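Local coordinates for polyketide synthase associated protein 5 (Mycobacterium tuberculosis, PDB 1Q9J) that probably transfers mycocerosyl groups from mycocerosic acid synthase onto phthiocerol, phthiodiolone and phenolphthiocerol, forming dimycocerosate esters in the last step of their synthesis, at residues F140-D145 with M353-L359; I77-D81 with L107-L111; F229-L235 with I300-S305. All blocks are in the same frame, centred on the assembly; numbering follows the deposited sequence.

In the fold
The protein is a monomer built of two related structural domains. Contacts 1 and 2 lie on the same side of the chain's centre, with their centres about 17 Å apart. Both involve the five-stranded mixed sheet: contact 2 lies in it, contact 1 beside it. Contact 2 pairs the sheet's outermost strand 78-80 with strand 105-110. It closes first along the chain, and contact 3 is nested inside the loop closed by contact 1. Contact 3 sets the end of helix 220-230 and the loop after it against the start of helix 300-317, about 44 Å from contact 2 between centres. Contact 1 thus holds the loop before strand 360-368 against helix 129-148, next to the sheet that strand joins.

Contact 1: F140-D145 with M353-L359; sequences FSRYTD and MRTPPGL
The 353-359 loop runs beside helix 129-148, with R354 nearest S141 and P356 nearest T144, before a type II turn from P356 to L359. F140 turns one ring face to M353. The sulfur SD lies over that face, 4.1 Å from the ring centroid, a Met-aromatic contact. M353 CG also sits over it as a CH-pi donor. A chi1 of -176° sends M353 CG away from the backbone N, and the bends at chi2 and chi3 lay the thioether over the ring. Next along the helix, Y143 CE2 touches both P356 CG at 3.6 Å and L359 CD1 at 3.5 Å, each side chain crossing the tyrosine at about a right angle. The Y143 hydroxyl is hydrogen-bonded to D35 N.

R354 passes across T144 to D145. NH2 bonds D145 OD1 at 2.9 Å with an N-H...O angle of 154°. The oxygen lies near the guanidinium plane, but the nitrogen comes from above the carboxylate, and the two planes are 71° apart. The second bond, NH1 to OD2, is weak at 3.2 Å. T144 OG1 hydrogen-bonds back to F140 O at 3.0 Å.

Helix 129-148 therefore holds this loop in two ways. Buried apolar groups pack toward strands 23-31 and 360-368, while a salt bridge pairs the charge of exposed R354 with that of D145.

Contact 2: I77-D81 with L107-L111; sequences ICVID and LQLIL
I80 and I110 face each other in a parallel beta pair, with V79 beside L109 and C78 beside Q108. The short strand axes approach to 4.6 Å, and their directions differ by 20°. C78, I80, Q108 and I110 point to one face of the sheet. The CB of I80 lies 4.1 Å from I110 CG2 and about as far from L109 O. CG1 is anti to the carbonyl carbon (chi1 -56°), which carries the chain back toward Q108. At the tip, CD1 rests 3.6 Å from Q108 NE2 and also meets Q108 CG.

V79 and L109 point to the opposite face, where V79 CG1 meets L111 CD1 at 3.8 Å. I77 CG2 lies alongside L107 CD2, and both residues also touch helix 36-49.

The backbone bonds alternate between the strands. I80 N gives to L109 O at 2.7 Å, and L111 N gives to I80 O at the same length. L109 N gives to C78 O, while C78 N to L107 O is weak.

Strand 78-80, outermost in its mixed sheet, is held to strand 105-110 mainly by its peptide groups. The backbone thus sets the parallel register, and side chains add apolar cover on both faces.

Contact 3: F229-L235 with I300-S305; sequences FGREHRL and IVDLAS
V301 lays its CG2 methyl over one face of the H233 imidazole. The methyl carbon is 3.9 Å from the ring centroid and 19° off the normal, a CH-pi contact. It lies toward the rim, with H233 ND1 the nearest ring atom at 3.7 Å. H233 CG is anti to the carbonyl carbon (chi1 -79°), which brings the ring up against the helix that carries V301.

CG2 of V301 also meets F229 CZ at 3.9 Å, so one methyl touches both rings. F229 receives I300 CG2 at its edge, 4.2 Å from CE2. Within 229-235, H233 CD2 lies over a face of the F229 ring. Y417 extends this group, its ring edge-to-face with F229 and also meeting H233.

L235 packs further along helix 300-317, against V301, A304 and S305. Its CD1 touches two partners, V301 CG1 at 3.7 Å and A304 CB at 3.6 Å. The other branch, CD2, turns to S305 OG at 3.5 Å. That hydroxyl makes a weak bond back to V301 O, one turn earlier in its own helix. The L235 side chain lies about 7 Å from that of R312, further along helix 300-317, a residue probably important for recognising the acyl carrier protein domain of mycocerosic acid synthase.

A type I turn starts at G230, the last residue of helix 220-230, and L235 N bonds back to G230 O. The folded segment can thus present H233 and L235 to the same helix.

No hydrogen bond or salt bridge crosses here, so these two segments meet through apolar and CH-pi packing alone.

Contact 1: F140-D145 with M353-L359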
ATOM      1  N   PHE A 140      -7.493  12.831 -10.343  1.00 42.12           N
ATOM      2  CA  PHE A 140      -6.767  13.639 -11.310  1.00 44.25           C
ATOM      3  C   PHE A 140      -7.367  13.529 -12.718  1.00 48.78           C
ATOM      4  O   PHE A 140      -7.253  14.457 -13.528  1.00 48.24           O
ATOM      5  CB  PHE A 140      -5.310  13.224 -11.391  1.00 39.10           C
ATOM      6  CG  PHE A 140      -4.448  13.728 -10.269  1.00 40.54           C
ATOM      7  CD1 PHE A 140      -4.422  13.072  -9.044  1.00 39.76           C
ATOM      8  CD2 PHE A 140      -3.551  14.773 -10.485  1.00 43.83           C
ATOM      9  CE1 PHE A 140      -3.492  13.434  -8.039  1.00 39.53           C
ATOM     10  CE2 PHE A 140      -2.614  15.151  -9.491  1.00 45.52           C
ATOM     11  CZ  PHE A 140      -2.585  14.476  -8.273  1.00 41.13           C
ATOM     12  N   SER A 141      -7.989  12.398 -13.027  1.00 52.37           N
ATOM     13  CA  SER A 141      -8.589  12.242 -14.337  1.00 54.60           C
ATOM     14  C   SER A 141      -9.775  13.193 -14.430  1.00 56.01           C
ATOM     15  O   SER A 141     -10.041  13.763 -15.475  1.00 58.62           O
ATOM     16  CB  SER A 141      -9.056  10.797 -14.550  1.00 57.84           C
ATOM     17  OG  SER A 141      -9.981  10.710 -15.642  1.00 54.92           O
ATOM     18  N   ARG A 142     -10.473  13.375 -13.319  1.00 56.31           N
ATOM     19  CA  ARG A 142     -11.630  14.254 -13.303  1.00 58.44           C
ATOM     20  C   ARG A 142     -11.213  15.713 -13.208  1.00 60.29           C
ATOM     21  O   ARG A 142     -11.895  16.594 -13.724  1.00 60.33           O
ATOM     22  CB  ARG A 142     -12.547  13.905 -12.136  1.00 61.12           C
ATOM     23  CG  ARG A 142     -12.759  12.409 -11.972  1.00 61.35           C
ATOM     24  CD  ARG A 142     -13.955  12.100 -11.098  1.00 58.73           C
ATOM     25  NE  ARG A 142     -15.162  12.065 -11.895  1.00 58.21           N
ATOM     26  CZ  ARG A 142     -15.931  10.993 -12.032  1.00 59.23           C
ATOM     27  NH1 ARG A 142     -15.619   9.863 -11.412  1.00 59.00           N
ATOM     28  NH2 ARG A 142     -17.005  11.051 -12.813  1.00 54.79           N
ATOM     29  N   TYR A 143     -10.101  15.976 -12.536  1.00 62.14           N
ATOM     30  CA  TYR A 143      -9.628  17.344 -12.422  1.00 62.34           C
ATOM     31  C   TYR A 143      -9.279  17.842 -13.819  1.00 60.93           C
ATOM     32  O   TYR A 143      -9.703  18.918 -14.222  1.00 59.95           O
ATOM     33  CB  TYR A 143      -8.399  17.406 -11.527  1.00 64.55           C
ATOM     34  CG  TYR A 143      -7.779  18.778 -11.490  1.00 69.59           C
ATOM     35  CD1 TYR A 143      -8.425  19.847 -10.872  1.00 70.92           C
ATOM     36  CD2 TYR A 143      -6.546  19.012 -12.087  1.00 73.70           C
ATOM     37  CE1 TYR A 143      -7.848  21.119 -10.849  1.00 72.35           C
ATOM     38  CE2 TYR A 143      -5.961  20.272 -12.070  1.00 74.54           C
ATOM     39  CZ  TYR A 143      -6.615  21.318 -11.448  1.00 72.25           C
ATOM     40  OH  TYR A 143      -6.016  22.551 -11.410  1.00 70.52           O
ATOM     41  N   THR A 144      -8.498  17.050 -14.547  1.00 62.10           N
ATOM     42  CA  THR A 144      -8.116  17.397 -15.910  1.00 64.05           C
ATOM     43  C   THR A 144      -9.378  17.648 -16.754  1.00 67.38           C
ATOM     44  O   THR A 144      -9.421  18.578 -17.553  1.00 67.48           O
ATOM     45  CB  THR A 144      -7.265  16.272 -16.550  1.00 62.24           C
ATOM     46  OG1 THR A 144      -6.067  16.091 -15.790  1.00 62.01           O
ATOM     47  CG2 THR A 144      -6.889  16.622 -17.979  1.00 60.28           C
ATOM     48  N   ASP A 145     -10.407  16.827 -16.569  1.00 70.18           N
ATOM     49  CA  ASP A 145     -11.646  17.012 -17.311  1.00 74.86           C
ATOM     50  C   ASP A 145     -12.419  18.187 -16.740  1.00 76.89           C
ATOM     51  O   ASP A 145     -13.312  18.724 -17.388  1.00 78.77           O
ATOM     52  CB  ASP A 145     -12.531  15.762 -17.237  1.00 78.72           C
ATOM     53  CG  ASP A 145     -11.945  14.579 -17.980  1.00 80.97           C
ATOM     54  OD1 ASP A 145     -11.453  14.770 -19.117  1.00 81.97           O
ATOM     55  OD2 ASP A 145     -11.996  13.457 -17.431  1.00 81.03           O
ATOM     56  N   MET A 353      -0.529   9.629 -15.000  1.00 91.11           N
ATOM     57  CA  MET A 353      -1.557  10.347 -14.261  1.00 85.68           C
ATOM     58  C   MET A 353      -1.834  11.705 -14.884  1.00 84.39           C
ATOM     59  O   MET A 353      -1.007  12.611 -14.814  1.00 84.64           O
ATOM     60  CB  MET A 353      -1.128  10.522 -12.811  1.00 84.08           C
ATOM     61  CG  MET A 353      -2.167  11.186 -11.936  1.00 78.23           C
ATOM     62  SD  MET A 353      -2.278  10.343 -10.352  1.00 76.56           S
ATOM     63  CE  MET A 353      -0.677  10.759  -9.632  1.00 78.71           C
ATOM     64  N   ARG A 354      -3.012  11.832 -15.482  1.00 83.11           N
ATOM     65  CA  ARG A 354      -3.439  13.057 -16.144  1.00 83.15           C
ATOM     66  C   ARG A 354      -3.330  14.342 -15.320  1.00 84.31           C
ATOM     67  O   ARG A 354      -3.702  14.382 -14.147  1.00 83.40           O
ATOM     68  CB  ARG A 354      -4.881  12.903 -16.618  1.00 82.28           C
ATOM     69  CG  ARG A 354      -5.121  11.704 -17.509  1.00 84.09           C
ATOM     70  CD  ARG A 354      -6.578  11.645 -17.920  1.00 86.35           C
ATOM     71  NE  ARG A 354      -7.018  12.919 -18.477  1.00 90.12           N
ATOM     72  CZ  ARG A 354      -8.279  13.214 -18.772  1.00 91.64           C
ATOM     73  NH1 ARG A 354      -9.238  12.322 -18.565  1.00 91.13           N
ATOM     74  NH2 ARG A 354      -8.583  14.406 -19.270  1.00 93.30           N
ATOM     75  N   THR A 355      -2.821  15.391 -15.961  1.00 85.71           N
ATOM     76  CA  THR A 355      -2.662  16.711 -15.359  1.00 85.54           C
ATOM     77  C   THR A 355      -2.777  17.695 -16.505  1.00 86.69           C
ATOM     78  O   THR A 355      -1.993  17.634 -17.450  1.00 90.94           O
ATOM     79  CB  THR A 355      -1.281  16.911 -14.725  1.00 84.28           C
ATOM     80  OG1 THR A 355      -0.270  16.607 -15.691  1.00 86.67           O
ATOM     81  CG2 THR A 355      -1.114  16.024 -13.499  1.00 84.15           C
ATOM     82  N   PRO A 356      -3.748  18.618 -16.433  1.00 85.92           N
ATOM     83  CA  PRO A 356      -3.965  19.621 -17.477  1.00 83.42           C
ATOM     84  C   PRO A 356      -2.707  20.440 -17.760  1.00 82.19           C
ATOM     85  O   PRO A 356      -1.738  20.397 -16.999  1.00 81.34           O
ATOM     86  CB  PRO A 356      -5.096  20.465 -16.908  1.00 81.58           C
ATOM     87  CG  PRO A 356      -4.814  20.434 -15.454  1.00 83.11           C
ATOM     88  CD  PRO A 356      -4.500  18.971 -15.219  1.00 86.11           C
ATOM     89  N   PRO A 357      -2.705  21.199 -18.868  1.00 82.83           N
ATOM     90  CA  PRO A 357      -1.556  22.029 -19.248  1.00 82.23           C
ATOM     91  C   PRO A 357      -1.245  23.131 -18.229  1.00 80.67           C
ATOM     92  O   PRO A 357      -2.111  23.925 -17.855  1.00 76.07           O
ATOM     93  CB  PRO A 357      -1.969  22.580 -20.613  1.00 82.73           C
ATOM     94  CG  PRO A 357      -3.465  22.669 -20.497  1.00 82.70           C
ATOM     95  CD  PRO A 357      -3.819  21.372 -19.819  1.00 83.83           C
ATOM     96  N   GLY A 358       0.003  23.160 -17.780  1.00 80.45           N
ATOM     97  CA  GLY A 358       0.415  24.145 -16.803  1.00 81.57           C
ATOM     98  C   GLY A 358       0.684  23.536 -15.437  1.00 81.82           C
ATOM     99  O   GLY A 358       1.375  24.123 -14.596  1.00 84.26           O
ATOM    100  N   LEU A 359       0.134  22.353 -15.201  1.00 79.25           N
ATOM    101  CA  LEU A 359       0.348  21.689 -13.922  1.00 77.31           C
ATOM    102  C   LEU A 359       1.207  20.468 -14.179  1.00 73.48           C
ATOM    103  O   LEU A 359       1.122  19.858 -15.234  1.00 72.60           O
ATOM    104  CB  LEU A 359      -0.984  21.265 -13.300  1.00 78.01           C
ATOM    105  CG  LEU A 359      -1.200  21.565 -11.813  1.00 76.75           C
ATOM    106  CD1 LEU A 359      -2.559  21.019 -11.438  1.00 77.44           C
ATOM    107  CD2 LEU A 359      -0.109  20.944 -10.946  1.00 74.90           C
TER

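Contact 2: I77-D81 with L107-L111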
ATOM      1  N   ILE A  77     -13.318  19.557  -0.222  1.00 85.77           N
ATOM      2  CA  ILE A  77     -11.871  19.699  -0.142  1.00 83.47           C
ATOM      3  C   ILE A  77     -11.502  20.628   0.998  1.00 79.15           C
ATOM      4  O   ILE A  77     -12.357  21.271   1.585  1.00 78.28           O
ATOM      5  CB  ILE A  77     -11.263  20.251  -1.448  1.00 84.53           C
ATOM      6  CG1 ILE A  77     -11.869  21.610  -1.783  1.00 86.94           C
ATOM      7  CG2 ILE A  77     -11.519  19.285  -2.586  1.00 87.73           C
ATOM      8  CD1 ILE A  77     -11.247  22.259  -3.003  1.00 88.26           C
ATOM      9  N   CYS A  78     -10.221  20.688   1.306  1.00 76.71           N
ATOM     10  CA  CYS A  78      -9.752  21.528   2.375  1.00 77.83           C
ATOM     11  C   CYS A  78      -8.490  22.237   1.915  1.00 81.97           C
ATOM     12  O   CYS A  78      -7.397  21.657   1.935  1.00 84.69           O
ATOM     13  CB  CYS A  78      -9.464  20.677   3.603  1.00 76.59           C
ATOM     14  SG  CYS A  78      -8.319  21.432   4.755  1.00 82.05           S
ATOM     15  N   VAL A  79      -8.644  23.486   1.484  1.00 82.43           N
ATOM     16  CA  VAL A  79      -7.515  24.276   1.001  1.00 82.01           C
ATOM     17  C   VAL A  79      -6.760  24.987   2.126  1.00 84.44           C
ATOM     18  O   VAL A  79      -7.367  25.503   3.059  1.00 86.05           O
ATOM     19  CB  VAL A  79      -7.983  25.327   0.005  1.00 79.14           C
ATOM     20  CG1 VAL A  79      -6.774  25.943  -0.671  1.00 78.22           C
ATOM     21  CG2 VAL A  79      -8.925  24.703  -1.000  1.00 79.91           C
ATOM     22  N   ILE A  80      -5.435  25.014   2.034  1.00 86.69           N
ATOM     23  CA  ILE A  80      -4.614  25.671   3.051  1.00 88.87           C
ATOM     24  C   ILE A  80      -3.491  26.494   2.422  1.00 93.97           C
ATOM     25  O   ILE A  80      -3.078  26.233   1.290  1.00 95.85           O
ATOM     26  CB  ILE A  80      -3.980  24.648   3.999  1.00 86.10           C
ATOM     27  CG1 ILE A  80      -5.073  23.782   4.630  1.00 84.55           C
ATOM     28  CG2 ILE A  80      -3.173  25.360   5.065  1.00 82.03           C
ATOM     29  CD1 ILE A  80      -4.525  22.622   5.430  1.00 85.88           C
ATOM     30  N   ASP A  81      -2.992  27.484   3.159  1.00 98.89           N
ATOM     31  CA  ASP A  81      -1.920  28.344   2.657  1.00100.42           C
ATOM     32  C   ASP A  81      -0.656  28.243   3.507  1.00 98.48           C
ATOM     33  O   ASP A  81       0.420  27.949   2.991  1.00 98.12           O
ATOM     34  CB  ASP A  81      -2.396  29.799   2.604  1.00103.11           C
ATOM     35  CG  ASP A  81      -1.388  30.720   1.946  1.00106.63           C
ATOM     36  OD1 ASP A  81      -1.656  31.940   1.883  1.00107.49           O
ATOM     37  OD2 ASP A  81      -0.328  30.227   1.488  1.00107.48           O
ATOM     38  N   LEU A 107      -9.499  15.200   1.537  1.00 55.09           N
ATOM     39  CA  LEU A 107      -8.687  15.710   0.433  1.00 59.90           C
ATOM     40  C   LEU A 107      -8.102  17.047   0.875  1.00 63.14           C
ATOM     41  O   LEU A 107      -8.801  18.054   0.930  1.00 66.06           O
ATOM     42  CB  LEU A 107      -9.519  15.898  -0.845  1.00 55.54           C
ATOM     43  CG  LEU A 107      -8.680  16.426  -2.021  1.00 53.73           C
ATOM     44  CD1 LEU A 107      -7.428  15.572  -2.178  1.00 48.44           C
ATOM     45  CD2 LEU A 107      -9.489  16.427  -3.309  1.00 53.79           C
ATOM     46  N   GLN A 108      -6.810  17.055   1.182  1.00 67.27           N
ATOM     47  CA  GLN A 108      -6.147  18.267   1.653  1.00 68.23           C
ATOM     48  C   GLN A 108      -5.212  18.930   0.637  1.00 65.83           C
ATOM     49  O   GLN A 108      -4.173  18.372   0.284  1.00 61.20           O
ATOM     50  CB  GLN A 108      -5.365  17.940   2.923  1.00 71.35           C
ATOM     51  CG  GLN A 108      -4.714  19.137   3.573  1.00 75.93           C
ATOM     52  CD  GLN A 108      -3.707  18.722   4.617  1.00 77.88           C
ATOM     53  OE1 GLN A 108      -2.735  18.029   4.308  1.00 77.99           O
ATOM     54  NE2 GLN A 108      -3.927  19.145   5.862  1.00 80.07           N
ATOM     55  N   LEU A 109      -5.582  20.127   0.189  1.00 66.01           N
ATOM     56  CA  LEU A 109      -4.774  20.877  -0.763  1.00 68.52           C
ATOM     57  C   LEU A 109      -4.071  22.060  -0.099  1.00 72.48           C
ATOM     58  O   LEU A 109      -4.726  22.962   0.423  1.00 72.03           O
ATOM     59  CB  LEU A 109      -5.641  21.405  -1.899  1.00 65.72           C
ATOM     60  CG  LEU A 109      -4.885  22.294  -2.890  1.00 62.96           C
ATOM     61  CD1 LEU A 109      -3.817  21.472  -3.591  1.00 59.40           C
ATOM     62  CD2 LEU A 109      -5.858  22.896  -3.891  1.00 59.38           C
ATOM     63  N   ILE A 110      -2.743  22.064  -0.134  1.00 77.23           N
ATOM     64  CA  ILE A 110      -1.968  23.146   0.472  1.00 82.76           C
ATOM     65  C   ILE A 110      -1.241  23.979  -0.591  1.00 84.77           C
ATOM     66  O   ILE A 110      -0.246  23.537  -1.164  1.00 84.11           O
ATOM     67  CB  ILE A 110      -0.923  22.596   1.468  1.00 83.17           C
ATOM     68  CG1 ILE A 110      -1.572  21.582   2.400  1.00 83.96           C
ATOM     69  CG2 ILE A 110      -0.361  23.727   2.311  1.00 85.42           C
ATOM     70  CD1 ILE A 110      -0.607  20.978   3.389  1.00 86.48           C
ATOM     71  N   LEU A 111      -1.742  25.188  -0.833  1.00 86.37           N
ATOM     72  CA  LEU A 111      -1.160  26.093  -1.814  1.00 88.10           C
ATOM     73  C   LEU A 111       0.252  26.520  -1.426  1.00 92.72           C
ATOM     74  O   LEU A 111       0.536  26.779  -0.253  1.00 92.26           O
ATOM     75  CB  LEU A 111      -2.050  27.324  -1.974  1.00 82.41           C
ATOM     76  CG  LEU A 111      -3.502  27.068  -2.374  1.00 79.61           C
ATOM     77  CD1 LEU A 111      -4.297  28.341  -2.155  1.00 79.33           C
ATOM     78  CD2 LEU A 111      -3.595  26.618  -3.823  1.00 75.22           C
TER

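Contact 3: F229-L235 with I300-S305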
ATOM      1  N   PHE A 229      20.726  -5.538 -15.029  1.00 90.62           N
ATOM      2  CA  PHE A 229      21.178  -6.706 -14.280  1.00 88.27           C
ATOM      3  C   PHE A 229      19.994  -7.611 -14.020  1.00 90.60           C
ATOM      4  O   PHE A 229      20.144  -8.821 -13.875  1.00 90.65           O
ATOM      5  CB  PHE A 229      21.767  -6.283 -12.938  1.00 86.24           C
ATOM      6  CG  PHE A 229      22.057  -7.430 -12.014  1.00 85.00           C
ATOM      7  CD1 PHE A 229      23.248  -8.137 -12.112  1.00 87.29           C
ATOM      8  CD2 PHE A 229      21.139  -7.806 -11.044  1.00 85.60           C
ATOM      9  CE1 PHE A 229      23.527  -9.209 -11.249  1.00 87.23           C
ATOM     10  CE2 PHE A 229      21.406  -8.875 -10.179  1.00 87.48           C
ATOM     11  CZ  PHE A 229      22.604  -9.577 -10.284  1.00 85.78           C
ATOM     12  N   GLY A 230      18.814  -7.004 -13.951  1.00 92.02           N
ATOM     13  CA  GLY A 230      17.600  -7.754 -13.688  1.00 93.34           C
ATOM     14  C   GLY A 230      17.258  -8.768 -14.761  1.00 94.58           C
ATOM     15  O   GLY A 230      17.410  -9.975 -14.560  1.00 92.59           O
ATOM     16  N   ARG A 231      16.789  -8.276 -15.903  1.00 95.87           N
ATOM     17  CA  ARG A 231      16.421  -9.155 -17.000  1.00 98.95           C
ATOM     18  C   ARG A 231      17.626  -9.872 -17.606  1.00100.03           C
ATOM     19  O   ARG A 231      17.523 -10.507 -18.657  1.00101.89           O
ATOM     20  CB  ARG A 231      15.644  -8.376 -18.071  1.00 99.57           C
ATOM     21  CG  ARG A 231      16.292  -7.098 -18.560  1.00100.40           C
ATOM     22  CD  ARG A 231      15.266  -6.239 -19.301  1.00104.76           C
ATOM     23  NE  ARG A 231      15.846  -5.019 -19.865  1.00110.15           N
ATOM     24  CZ  ARG A 231      15.137  -4.001 -20.356  1.00111.28           C
ATOM     25  NH1 ARG A 231      13.811  -4.048 -20.352  1.00111.94           N
ATOM     26  NH2 ARG A 231      15.752  -2.934 -20.857  1.00109.59           N
ATOM     27  N   GLU A 232      18.766  -9.771 -16.928  1.00 98.51           N
ATOM     28  CA  GLU A 232      19.985 -10.434 -17.361  1.00 96.18           C
ATOM     29  C   GLU A 232      20.152 -11.614 -16.412  1.00 95.48           C
ATOM     30  O   GLU A 232      21.241 -12.153 -16.244  1.00 93.38           O
ATOM     31  CB  GLU A 232      21.192  -9.501 -17.232  1.00 97.46           C
ATOM     32  CG  GLU A 232      22.486 -10.065 -17.809  1.00 99.21           C
ATOM     33  CD  GLU A 232      23.731  -9.565 -17.079  1.00 98.89           C
ATOM     34  OE1 GLU A 232      23.915  -9.925 -15.893  1.00 94.78           O
ATOM     35  OE2 GLU A 232      24.521  -8.808 -17.687  1.00 99.90           O
ATOM     36  N   HIS A 233      19.050 -11.999 -15.782  1.00 95.87           N
ATOM     37  CA  HIS A 233      19.040 -13.117 -14.851  1.00 98.09           C
ATOM     38  C   HIS A 233      17.613 -13.624 -14.729  1.00 98.45           C
ATOM     39  O   HIS A 233      17.260 -14.315 -13.772  1.00 98.96           O
ATOM     40  CB  HIS A 233      19.555 -12.673 -13.480  1.00 99.46           C
ATOM     41  CG  HIS A 233      21.046 -12.566 -13.399  1.00103.92           C
ATOM     42  ND1 HIS A 233      21.859 -13.660 -13.204  1.00106.48           N
ATOM     43  CD2 HIS A 233      21.870 -11.496 -13.499  1.00105.64           C
ATOM     44  CE1 HIS A 233      23.123 -13.268 -13.184  1.00107.71           C
ATOM     45  NE2 HIS A 233      23.155 -11.960 -13.362  1.00107.29           N
ATOM     46  N   ARG A 234      16.791 -13.277 -15.713  1.00 99.25           N
ATOM     47  CA  ARG A 234      15.394 -13.686 -15.715  1.00 99.55           C
ATOM     48  C   ARG A 234      14.797 -13.323 -14.361  1.00 96.64           C
ATOM     49  O   ARG A 234      14.253 -14.177 -13.660  1.00 96.49           O
ATOM     50  CB  ARG A 234      15.270 -15.197 -15.955  1.00103.32           C
ATOM     51  CG  ARG A 234      16.022 -15.706 -17.180  1.00106.07           C
ATOM     52  CD  ARG A 234      15.762 -17.187 -17.409  1.00109.42           C
ATOM     53  NE  ARG A 234      16.745 -17.773 -18.317  1.00111.67           N
ATOM     54  CZ  ARG A 234      16.684 -19.015 -18.790  1.00113.13           C
ATOM     55  NH1 ARG A 234      15.678 -19.818 -18.448  1.00112.91           N
ATOM     56  NH2 ARG A 234      17.632 -19.450 -19.606  1.00114.28           N
ATOM     57  N   LEU A 235      14.933 -12.049 -14.000  1.00 93.62           N
ATOM     58  CA  LEU A 235      14.416 -11.521 -12.744  1.00 88.54           C
ATOM     59  C   LEU A 235      13.836 -10.136 -12.980  1.00 86.85           C
ATOM     60  O   LEU A 235      13.807  -9.656 -14.114  1.00 85.80           O
ATOM     61  CB  LEU A 235      15.524 -11.449 -11.690  1.00 84.11           C
ATOM     62  CG  LEU A 235      16.050 -12.804 -11.218  1.00 83.84           C
ATOM     63  CD1 LEU A 235      17.158 -12.600 -10.201  1.00 85.82           C
ATOM     64  CD2 LEU A 235      14.922 -13.615 -10.614  1.00 84.28           C
ATOM     65  N   ILE A 300      22.731 -13.454  -4.372  1.00 95.35           N
ATOM     66  CA  ILE A 300      21.590 -12.621  -4.723  1.00 93.93           C
ATOM     67  C   ILE A 300      20.618 -13.332  -5.648  1.00 93.12           C
ATOM     68  O   ILE A 300      19.486 -13.616  -5.260  1.00 94.02           O
ATOM     69  CB  ILE A 300      22.069 -11.287  -5.368  1.00 94.90           C
ATOM     70  CG1 ILE A 300      22.206 -10.221  -4.280  1.00 95.28           C
ATOM     71  CG2 ILE A 300      21.112 -10.811  -6.450  1.00 97.66           C
ATOM     72  CD1 ILE A 300      20.898  -9.839  -3.633  1.00 91.15           C
ATOM     73  N   VAL A 301      21.061 -13.626  -6.866  1.00 91.02           N
ATOM     74  CA  VAL A 301      20.210 -14.299  -7.834  1.00 88.41           C
ATOM     75  C   VAL A 301      19.655 -15.604  -7.275  1.00 87.20           C
ATOM     76  O   VAL A 301      18.490 -15.916  -7.474  1.00 85.76           O
ATOM     77  CB  VAL A 301      20.977 -14.584  -9.126  1.00 87.12           C
ATOM     78  CG1 VAL A 301      20.010 -15.003 -10.217  1.00 87.83           C
ATOM     79  CG2 VAL A 301      21.755 -13.354  -9.541  1.00 87.95           C
ATOM     80  N   ASP A 302      20.481 -16.364  -6.570  1.00 88.22           N
ATOM     81  CA  ASP A 302      20.015 -17.619  -6.003  1.00 90.64           C
ATOM     82  C   ASP A 302      18.780 -17.384  -5.146  1.00 89.55           C
ATOM     83  O   ASP A 302      17.765 -18.063  -5.305  1.00 90.94           O
ATOM     84  CB  ASP A 302      21.115 -18.271  -5.161  1.00 96.56           C
ATOM     85  CG  ASP A 302      21.805 -19.424  -5.884  1.00 99.79           C
ATOM     86  OD1 ASP A 302      22.438 -19.178  -6.936  1.00101.93           O
ATOM     87  OD2 ASP A 302      21.714 -20.575  -5.390  1.00 97.95           O
ATOM     88  N   LEU A 303      18.875 -16.410  -4.245  1.00 89.03           N
ATOM     89  CA  LEU A 303      17.776 -16.056  -3.337  1.00 82.78           C
ATOM     90  C   LEU A 303      16.590 -15.481  -4.118  1.00 79.24           C
ATOM     91  O   LEU A 303      15.463 -15.944  -3.980  1.00 77.82           O
ATOM     92  CB  LEU A 303      18.270 -15.030  -2.307  1.00 80.00           C
ATOM     93  CG  LEU A 303      17.338 -14.631  -1.173  1.00 78.51           C
ATOM     94  CD1 LEU A 303      17.038 -15.833  -0.311  1.00 76.63           C
ATOM     95  CD2 LEU A 303      17.983 -13.526  -0.354  1.00 79.16           C
ATOM     96  N   ALA A 304      16.865 -14.472  -4.937  1.00 76.10           N
ATOM     97  CA  ALA A 304      15.838 -13.833  -5.740  1.00 77.21           C
ATOM     98  C   ALA A 304      15.001 -14.848  -6.513  1.00 80.29           C
ATOM     99  O   ALA A 304      13.767 -14.824  -6.456  1.00 83.68           O
ATOM    100  CB  ALA A 304      16.476 -12.852  -6.704  1.00 72.28           C
ATOM    101  N   SER A 305      15.674 -15.745  -7.232  1.00 81.38           N
ATOM    102  CA  SER A 305      14.996 -16.759  -8.046  1.00 77.74           C
ATOM    103  C   SER A 305      14.182 -17.752  -7.238  1.00 75.35           C
ATOM    104  O   SER A 305      13.093 -18.158  -7.651  1.00 71.65           O
ATOM    105  CB  SER A 305      16.013 -17.518  -8.905  1.00 78.50           C
ATOM    106  OG  SER A 305      16.457 -16.702  -9.984  1.00 77.06           O
TER